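Local coordinates for protein response regulator FixJ (Bradyrhizobium japonicum, PDB 5XT2) that switches on expression of nifA and fixK, regulators of nitrogen-fixation genes, once it has been activated by FixL, at residues 18-23 with 42-47; 64-69 with 95-100. All coordinates share one frame; numbering follows the deposited sequence.

Interaction 1. Residues 18-23 with 42-47. With MG (magnesium ion), chain F.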
loop_
_atom_site.group_PDB
_atom_site.type_symbol
_atom_site.label_atom_id
_atom_site.label_comp_id
_atom_site.label_asym_id
_atom_site.label_seq_id
_atom_site.Cartn_x
_atom_site.Cartn_y
_atom_site.Cartn_z
ATOM N N TYR A 18 10.696 -10.886 0.232
ATOM C CA TYR A 18 11.775 -10.260 0.972
ATOM C C TYR A 18 11.860 -10.899 2.353
ATOM O O TYR A 18 11.015 -10.617 3.212
ATOM C CB TYR A 18 11.561 -8.754 1.105
ATOM C CG TYR A 18 11.136 -8.085 -0.162
ATOM C CD1 TYR A 18 12.070 -7.847 -1.156
ATOM C CD2 TYR A 18 9.814 -7.670 -0.374
ATOM C CE1 TYR A 18 11.721 -7.221 -2.340
ATOM C CE2 TYR A 18 9.453 -7.053 -1.577
ATOM C CZ TYR A 18 10.442 -6.835 -2.560
ATOM O OH TYR A 18 10.201 -6.254 -3.788
ATOM N N VAL A 19 12.911 -11.703 2.585
ATOM C CA VAL A 19 13.101 -12.455 3.825
ATOM C C VAL A 19 13.956 -11.649 4.796
ATOM O O VAL A 19 15.014 -11.149 4.426
ATOM C CB VAL A 19 13.782 -13.797 3.531
ATOM C CG1 VAL A 19 14.195 -14.490 4.815
ATOM C CG2 VAL A 19 12.922 -14.662 2.624
ATOM N N ILE A 20 13.534 -11.532 6.045
ATOM C CA ILE A 20 14.303 -10.792 7.041
ATOM C C ILE A 20 14.558 -11.717 8.229
ATOM O O ILE A 20 13.618 -12.082 8.954
ATOM C CB ILE A 20 13.585 -9.506 7.485
ATOM C CG1 ILE A 20 13.220 -8.638 6.257
ATOM C CG2 ILE A 20 14.416 -8.739 8.560
ATOM C CD1 ILE A 20 12.177 -7.563 6.540
ATOM N N ASP A 21 15.820 -12.081 8.448
ATOM C CA ASP A 21 16.127 -12.977 9.548
ATOM C C ASP A 21 17.614 -12.905 9.871
ATOM O O ASP A 21 18.444 -12.918 8.960
ATOM C CB ASP A 21 15.719 -14.401 9.194
ATOM C CG ASP A 21 15.419 -15.255 10.418
ATOM O OD1 ASP A 21 16.310 -15.348 11.316
ATOM O OD2 ASP A 21 14.298 -15.838 10.465
ATOM N N ASP A 22 17.951 -12.833 11.160
ATOM C CA ASP A 22 19.364 -12.837 11.503
ATOM C C ASP A 22 19.967 -14.237 11.566
ATOM O O ASP A 22 21.184 -14.360 11.718
ATOM C CB ASP A 22 19.600 -12.111 12.832
ATOM C CG ASP A 22 18.776 -12.671 13.950
ATOM O OD1 ASP A 22 17.867 -13.503 13.656
ATOM O OD2 ASP A 22 19.023 -12.283 15.117
ATOM N N ASP A 23 19.186 -15.293 11.430
ATOM C CA ASP A 23 19.753 -16.635 11.481
ATOM C C ASP A 23 20.076 -17.080 10.059
ATOM O O ASP A 23 19.172 -17.207 9.227
ATOM C CB ASP A 23 18.769 -17.580 12.181
ATOM C CG ASP A 23 19.255 -19.021 12.295
ATOM O OD1 ASP A 23 20.446 -19.275 12.589
ATOM O OD2 ASP A 23 18.419 -19.930 12.199
ATOM N N THR A 42 14.805 -11.956 -2.016
ATOM C CA THR A 42 15.882 -11.097 -1.551
ATOM C C THR A 42 15.998 -11.357 -0.066
ATOM O O THR A 42 14.977 -11.351 0.631
ATOM C CB THR A 42 15.576 -9.620 -1.788
ATOM O OG1 THR A 42 15.400 -9.391 -3.182
ATOM C CG2 THR A 42 16.680 -8.744 -1.252
ATOM N N LEU A 43 17.220 -11.597 0.415
ATOM C CA LEU A 43 17.479 -11.809 1.834
ATOM C C LEU A 43 17.998 -10.528 2.469
ATOM O O LEU A 43 18.850 -9.841 1.904
ATOM C CB LEU A 43 18.514 -12.903 2.037
ATOM C CG LEU A 43 18.278 -14.230 1.327
ATOM C CD1 LEU A 43 19.454 -15.159 1.617
ATOM C CD2 LEU A 43 16.984 -14.868 1.792
ATOM N N PHE A 44 17.503 -10.215 3.651
ATOM C CA PHE A 44 18.098 -9.190 4.493
ATOM C C PHE A 44 18.543 -9.824 5.807
ATOM O O PHE A 44 17.718 -10.360 6.557
ATOM C CB PHE A 44 17.102 -8.062 4.726
ATOM C CG PHE A 44 16.599 -7.442 3.458
ATOM C CD1 PHE A 44 17.164 -6.278 2.970
ATOM C CD2 PHE A 44 15.562 -8.021 2.746
ATOM C CE1 PHE A 44 16.702 -5.703 1.801
ATOM C CE2 PHE A 44 15.089 -7.434 1.587
ATOM C CZ PHE A 44 15.660 -6.285 1.107
ATOM N N ASP A 45 19.841 -9.793 6.081
ATOM C CA ASP A 45 20.321 -10.265 7.375
ATOM C C ASP A 45 20.329 -9.164 8.415
ATOM O O ASP A 45 20.717 -9.422 9.561
ATOM C CB ASP A 45 21.725 -10.865 7.272
ATOM C CG ASP A 45 22.728 -9.916 6.659
ATOM O OD1 ASP A 45 23.817 -10.406 6.211
ATOM O OD2 ASP A 45 22.416 -8.689 6.606
ATOM N N ASP A 46 19.883 -7.963 8.038
ATOM C CA ASP A 46 20.031 -6.764 8.852
ATOM C C ASP A 46 18.785 -5.882 8.723
ATOM O O ASP A 46 18.348 -5.571 7.607
ATOM C CB ASP A 46 21.301 -5.992 8.426
ATOM C CG ASP A 46 21.383 -4.636 9.058
ATOM O OD1 ASP A 46 21.282 -3.638 8.332
ATOM O OD2 ASP A 46 21.510 -4.572 10.300
ATOM N N ALA A 47 18.255 -5.430 9.864
ATOM C CA ALA A 47 17.031 -4.638 9.856
ATOM C C ALA A 47 17.149 -3.411 8.950
ATOM O O ALA A 47 16.306 -3.203 8.057
ATOM C CB ALA A 47 16.688 -4.207 11.280
HETATM MG MG MG F . 16.472 -14.042 15.083
HETATM O O HOH W 1 15.971 -15.583 13.800
HETATM O O HOH W 2 16.820 -12.614 16.580
HETATM O O HOH W 3 14.698 -14.924 15.920
#
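Val19 and Phe44 are joined by a backbone bond in a parallel strand pair, 18-20 beside 42-44. Three such bonds hold the pair: Val19 N to Thr42 O at 2.9 Å, Phe44 N to Val19 O at 2.8 Å and Asp21 N to Phe44 O at 3.2 Å. Phe44 CG is anti to its own carbonyl carbon (chi1 -57°), which carries the ring alongside Tyr18. Phe44 CB lies 3.7 Å from Val19 O. Further out, CD2 brings the ring edge to that same oxygen, in the ring plane. CE2 then reaches Tyr18 CB at 3.8 Å. Beyond the two strands, Phe50 meets the ring edge to face. On the face of Val19 and Leu43, Leu43 CD2 rests on Val19 CB at 3.8 Å. Past the strand, Asp22 OD1 binds magnesium at 2.1 Å, and Asp22 OD2 takes a bond from a water on the ion. Asp21 OD1 accepts from Asp23 N at 2.9 Å, an Asx turn, and from another magnesium-bound water. With an alanine at Asp21, Asp23 N would probably lose its acceptor and that water its second hold. Strands 16-20 and 40-44, linked through helix 24-35, form a beta-alpha-beta crossover of a CheY-like receiver domain, with the acidic magnesium site at the end of its first strand.

Interaction 2. Residues 64-69 with 95-100. With MG (magnesium ion), chain F.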
loop_
_atom_site.group_PDB
_atom_site.type_symbol
_atom_site.label_atom_id
_atom_site.label_comp_id
_atom_site.label_asym_id
_atom_site.label_seq_id
_atom_site.Cartn_x
_atom_site.Cartn_y
_atom_site.Cartn_z
ATOM N N SER A 64 9.250 -12.259 7.923
ATOM C CA SER A 64 10.201 -11.679 8.870
ATOM C C SER A 64 10.297 -12.478 10.162
ATOM O O SER A 64 9.308 -13.016 10.655
ATOM C CB SER A 64 9.847 -10.228 9.239
ATOM O OG SER A 64 10.854 -9.581 10.009
ATOM N N ASP A 65 11.498 -12.506 10.737
ATOM C CA ASP A 65 11.691 -13.071 12.067
ATOM C C ASP A 65 10.949 -12.213 13.086
ATOM O O ASP A 65 11.142 -11.002 13.133
ATOM C CB ASP A 65 13.206 -13.151 12.325
ATOM C CG ASP A 65 13.612 -13.269 13.790
ATOM O OD1 ASP A 65 12.786 -13.596 14.694
ATOM O OD2 ASP A 65 14.841 -13.090 14.030
ATOM N N VAL A 66 10.078 -12.819 13.898
ATOM C CA VAL A 66 9.305 -11.982 14.837
ATOM C C VAL A 66 10.210 -11.278 15.839
ATOM O O VAL A 66 9.777 -10.336 16.517
ATOM C CB VAL A 66 8.215 -12.794 15.597
ATOM C CG1 VAL A 66 8.853 -13.770 16.521
ATOM C CG2 VAL A 66 7.280 -11.855 16.407
ATOM N N ARG A 67 11.455 -11.682 15.944
ATOM C CA ARG A 67 12.358 -11.068 16.887
ATOM C C ARG A 67 13.627 -10.606 16.176
ATOM O O ARG A 67 14.731 -10.651 16.729
ATOM C CB ARG A 67 12.677 -12.036 18.021
ATOM C CG ARG A 67 11.701 -11.832 19.198
ATOM C CD ARG A 67 11.820 -12.900 20.259
ATOM N NE ARG A 67 12.525 -12.382 21.432
ATOM C CZ ARG A 67 13.060 -13.129 22.398
ATOM N NH1 ARG A 67 12.965 -14.461 22.379
ATOM N NH2 ARG A 67 13.692 -12.533 23.396
ATOM N N MET A 68 13.502 -10.185 14.936
ATOM C CA MET A 68 14.643 -9.552 14.296
ATOM C C MET A 68 15.186 -8.397 15.150
ATOM O O MET A 68 14.427 -7.460 15.453
ATOM C CB MET A 68 14.241 -9.033 12.933
ATOM C CG MET A 68 15.366 -8.492 12.173
ATOM S SD MET A 68 16.212 -9.881 11.413
ATOM C CE MET A 68 17.924 -9.228 11.448
ATOM N N PRO A 69 16.466 -8.399 15.525
ATOM C CA PRO A 69 17.028 -7.276 16.296
ATOM C C PRO A 69 16.798 -5.957 15.593
ATOM O O PRO A 69 17.118 -5.799 14.408
ATOM C CB PRO A 69 18.520 -7.602 16.360
ATOM C CG PRO A 69 18.682 -8.967 15.809
ATOM C CD PRO A 69 17.518 -9.239 14.933
ATOM N N HIS A 95 7.675 -20.914 19.298
ATOM C CA HIS A 95 6.523 -21.187 20.163
ATOM C C HIS A 95 6.439 -20.212 21.346
ATOM O O HIS A 95 5.380 -19.603 21.584
ATOM C CB HIS A 95 6.590 -22.654 20.620
ATOM C CG HIS A 95 6.212 -23.624 19.540
ATOM N ND1 HIS A 95 4.930 -23.718 19.035
ATOM C CD2 HIS A 95 6.968 -24.449 18.782
ATOM C CE1 HIS A 95 4.902 -24.619 18.065
ATOM N NE2 HIS A 95 6.130 -25.068 17.883
ATOM N N GLY A 96 7.571 -19.977 22.038
ATOM C CA GLY A 96 7.558 -19.055 23.160
ATOM C C GLY A 96 7.130 -17.639 22.791
ATOM O O GLY A 96 6.548 -16.925 23.610
ATOM N N ASP A 97 7.384 -17.224 21.561
ATOM C CA ASP A 97 7.091 -15.871 21.118
ATOM C C ASP A 97 5.731 -15.713 20.466
ATOM O O ASP A 97 5.443 -14.624 19.942
ATOM C CB ASP A 97 8.168 -15.367 20.087
ATOM C CG ASP A 97 9.602 -15.708 20.510
ATOM O OD1 ASP A 97 9.968 -15.282 21.627
ATOM O OD2 ASP A 97 10.371 -16.315 19.704
ATOM N N VAL A 98 4.896 -16.743 20.437
ATOM C CA VAL A 98 3.608 -16.544 19.767
ATOM C C VAL A 98 2.832 -15.346 20.342
ATOM O O VAL A 98 2.189 -14.638 19.559
ATOM C CB VAL A 98 2.767 -17.840 19.784
ATOM C CG1 VAL A 98 1.314 -17.554 19.432
ATOM C CG2 VAL A 98 3.337 -18.855 18.796
ATOM N N PRO A 99 2.867 -15.023 21.658
ATOM C CA PRO A 99 2.110 -13.825 22.092
ATOM C C PRO A 99 2.514 -12.570 21.334
ATOM O O PRO A 99 1.663 -11.751 20.923
ATOM C CB PRO A 99 2.431 -13.720 23.581
ATOM C CG PRO A 99 2.983 -15.114 23.967
ATOM C CD PRO A 99 3.603 -15.659 22.783
ATOM N N LEU A 100 3.805 -12.457 21.041
ATOM C CA LEU A 100 4.306 -11.319 20.282
ATOM C C LEU A 100 3.757 -11.325 18.852
ATOM O O LEU A 100 3.249 -10.310 18.352
ATOM C CB LEU A 100 5.817 -11.364 20.302
ATOM C CG LEU A 100 6.445 -9.988 20.353
ATOM C CD1 LEU A 100 7.929 -10.117 20.763
ATOM C CD2 LEU A 100 6.314 -9.318 18.986
HETATM MG MG MG F . 16.472 -14.042 15.083
HETATM O O HOH W 2 16.820 -12.614 16.580
HETATM O O HOH W 3 14.698 -14.924 15.920
HETATM O O HOH W 1 15.971 -15.583 13.800
#
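Val66 and Arg67 meet Asp97 and Leu100 in a small mixed contact, part apolar and part salt bridge. It lies in the receiver domain, where the loop after strand 61-65 faces the start of helix 98-106. The apolar part is Val66. Its CG2 touches Leu100 CD2 at 3.7 Å, and its CG1 comes to 4.0 Å from Asp97 CB. Val66 CG2 is anti to the backbone N, and CG1 lies between that N and the carbonyl carbon (chi1 67°). This turns one methyl to each partner. Leu100 also rests on Ile74 of helix 73-82. The polar part is at the outer side. Arg67 NH1 forms a salt bridge with Asp97 OD1 at 3.2 Å, but the hydrogen bond within it is weak and bent. The two side chains cross at about a right angle, with the guanidinium and carboxylate planes 65° apart. Arg67 CD also lies against the carboxylate. The loop also borders the metal site. Asp65 OD2 binds magnesium at 2.2 Å. In receiver domains the aspartate at the end of this strand accepts the phosphoryl group, and Asp65 probably does so here. Its OD1 takes the Arg67 backbone N from above the carboxylate plane, an Asx turn. The Arg67 carbonyl faces the ion's shell: a magnesium-bound water donates to Arg67 O at 2.9 Å.

In the fold
From the N terminus, strand 16-20 comes first. Interaction 1 closes a loop over helix 24-35, joining that strand to 40-44 at the edge of the sheet. The chain then runs through helix 47-53 and returns as strand 61-65 on the other side of strand 16-20. Interaction 2 opens there and closes after helix 73-82 and strand 89-94, at the start of helix 98-106. The two loops follow in series and neither nest nor cross. They meet in space: Ile20 O and Asp65 N, 2.8 Å apart, probably form a hydrogen bond, and Asp22 and Asp65 share the magnesium. The DNA-binding helix-turn-helix comes later in the chain.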